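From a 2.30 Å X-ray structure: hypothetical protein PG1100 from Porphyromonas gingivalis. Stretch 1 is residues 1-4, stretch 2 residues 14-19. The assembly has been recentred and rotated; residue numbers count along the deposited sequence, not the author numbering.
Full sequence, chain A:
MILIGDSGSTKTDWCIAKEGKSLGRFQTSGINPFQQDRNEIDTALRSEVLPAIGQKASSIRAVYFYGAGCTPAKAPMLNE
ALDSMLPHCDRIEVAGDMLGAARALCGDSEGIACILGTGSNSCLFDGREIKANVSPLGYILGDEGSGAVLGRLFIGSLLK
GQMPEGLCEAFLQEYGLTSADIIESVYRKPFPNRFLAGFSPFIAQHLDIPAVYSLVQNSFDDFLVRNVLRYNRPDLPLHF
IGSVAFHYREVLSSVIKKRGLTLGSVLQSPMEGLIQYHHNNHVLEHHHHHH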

# COMPACT_ATOMS: atom_id res chain seq x y z
N MSE A 1 43.14 -5.54 -9.34
CA MSE A 1 41.87 -6.20 -8.95
C MSE A 1 40.69 -5.26 -9.09
O MSE A 1 40.86 -4.05 -9.27
CB MSE A 1 41.97 -6.75 -7.52
CG MSE A 1 42.57 -5.80 -6.49
SE MSE A 1 42.97 -6.68 -4.79
CE MSE A 1 44.62 -7.57 -5.29
N ILE A 2 39.48 -5.81 -9.03
CA ILE A 2 38.27 -5.02 -9.18
C ILE A 2 37.36 -5.03 -7.96
O ILE A 2 37.44 -5.91 -7.10
CB ILE A 2 37.44 -5.51 -10.39
CG1 ILE A 2 37.03 -6.97 -10.19
CG2 ILE A 2 38.26 -5.35 -11.67
CD1 ILE A 2 36.10 -7.51 -11.26
N LEU A 3 36.48 -4.02 -7.90
CA LEU A 3 35.52 -3.88 -6.81
C LEU A 3 34.11 -4.00 -7.38
O LEU A 3 33.70 -3.22 -8.25
CB LEU A 3 35.68 -2.51 -6.12
CG LEU A 3 34.70 -2.25 -4.97
CD1 LEU A 3 34.91 -3.30 -3.88
CD2 LEU A 3 34.90 -0.84 -4.41
N ILE A 4 33.36 -4.97 -6.89
CA ILE A 4 32.00 -5.16 -7.37
C ILE A 4 30.99 -4.93 -6.26
O ILE A 4 31.11 -5.48 -5.16
CB ILE A 4 31.79 -6.57 -7.97
CG1 ILE A 4 32.80 -6.83 -9.09
CG2 ILE A 4 30.37 -6.69 -8.51
CD1 ILE A 4 32.74 -8.22 -9.66
N TRP A 14 29.43 -6.16 -1.31
CA TRP A 14 30.67 -5.83 -2.00
C TRP A 14 31.61 -7.03 -2.14
O TRP A 14 31.57 -7.97 -1.34
CB TRP A 14 31.43 -4.72 -1.26
CG TRP A 14 30.76 -3.39 -1.24
CD1 TRP A 14 29.94 -2.90 -0.27
CD2 TRP A 14 30.87 -2.36 -2.23
NE1 TRP A 14 29.54 -1.62 -0.58
CE2 TRP A 14 30.09 -1.26 -1.79
CE3 TRP A 14 31.55 -2.26 -3.45
CZ2 TRP A 14 29.98 -0.08 -2.52
CZ3 TRP A 14 31.43 -1.07 -4.18
CH2 TRP A 14 30.66 -0.00 -3.71
N CYS A 15 32.47 -6.97 -3.15
CA CYS A 15 33.46 -8.02 -3.39
C CYS A 15 34.66 -7.53 -4.18
O CYS A 15 34.52 -6.89 -5.23
CB CYS A 15 32.84 -9.21 -4.13
SG CYS A 15 34.09 -10.40 -4.73
N ILE A 16 35.85 -7.82 -3.66
CA ILE A 16 37.09 -7.46 -4.32
C ILE A 16 37.57 -8.74 -4.99
O ILE A 16 38.02 -9.67 -4.32
CB ILE A 16 38.14 -6.96 -3.32
CG1 ILE A 16 37.69 -5.65 -2.68
CG2 ILE A 16 39.48 -6.76 -4.02
CD1 ILE A 16 38.69 -5.06 -1.72
N ALA A 17 37.46 -8.79 -6.32
CA ALA A 17 37.88 -9.97 -7.07
C ALA A 17 39.14 -9.72 -7.91
O ALA A 17 39.48 -8.57 -8.22
CB ALA A 17 36.74 -10.42 -7.98
N LYS A 18 39.81 -10.80 -8.28
CA LYS A 18 41.01 -10.74 -9.10
C LYS A 18 40.95 -11.94 -10.02
O LYS A 18 40.95 -13.08 -9.57
CB LYS A 18 42.26 -10.84 -8.23
CG LYS A 18 43.57 -10.49 -8.95
CD LYS A 18 44.76 -11.10 -8.23
CE LYS A 18 46.08 -10.43 -8.59
NZ LYS A 18 46.23 -9.07 -7.99
N GLU A 19 40.86 -11.66 -11.32
CA GLU A 19 40.79 -12.72 -12.33
C GLU A 19 39.77 -13.80 -12.00
O GLU A 19 40.12 -14.98 -11.84
CB GLU A 19 42.17 -13.35 -12.54
CG GLU A 19 42.83 -13.00 -13.88
CD GLU A 19 43.60 -11.68 -13.85
OE1 GLU A 19 44.77 -11.69 -13.39
OE2 GLU A 19 43.04 -10.64 -14.27
O HOH W 1 45.66 -6.58 -9.06

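The most unusual feature of this strand pair lies at its open end, where a single water joins two nitrogens that both donate to it: Met1 N at 2.7 Å and Lys18 NZ at 2.8 Å from the water oxygen. Two such groups cannot bond to each other as donors, and a water that accepts from both reconciles them. Beside it the selenomethionine side chain of Met1 bends so that its CE lies 3.5 Å from Lys18 NZ, while its SE rests 3.6 Å from Ile16 CG2.

Beyond this end the contact illustrates the alternation of an antiparallel sheet. The strands run at 154° to each other, and Ile2 and Ile4 each form a two-bond ring with the residue opposite. Ile2 N donates to Ala17 O (2.9 Å, nearly linear at 167°), and Ala17 N returns a more bent bond to Ile2 O at 3.0 Å. Ile4 N to Cys15 O and Cys15 N to Ile4 O repeat the pattern, both at 2.8 Å. Between the rings, Leu3 and Ile16 form a non-hydrogen-bonded pair, their CA atoms drawn to 4.6 Å. The carbonyls of Ile2 and Ile4 also receive CA-H groups: Ile16 CA lies 3.2 Å from Ile2 O between the rings, and Trp14 CA lies 3.2 Å from Ile4 O just beyond the second ring. Such contacts supplement the amide bonds without replacing them.

Because successive residues project to alternate faces, the side chains sort in the same rhythm. Leu3 and Ile16 share one face, with Leu3 CD1 3.8 Å from Ile16 CG1. The end of Leu3 also reaches diagonally to Trp14: CD2 lies 3.5 Å from Trp14 CZ3 and CD1 3.5 Å from Trp14 CE3, in an oblique approach to the indole. On the opposite face, Ile2 CG1 meets Ala17 CB at 4.1 Å, an apolar contact flanking the hydrogen-bonded ring.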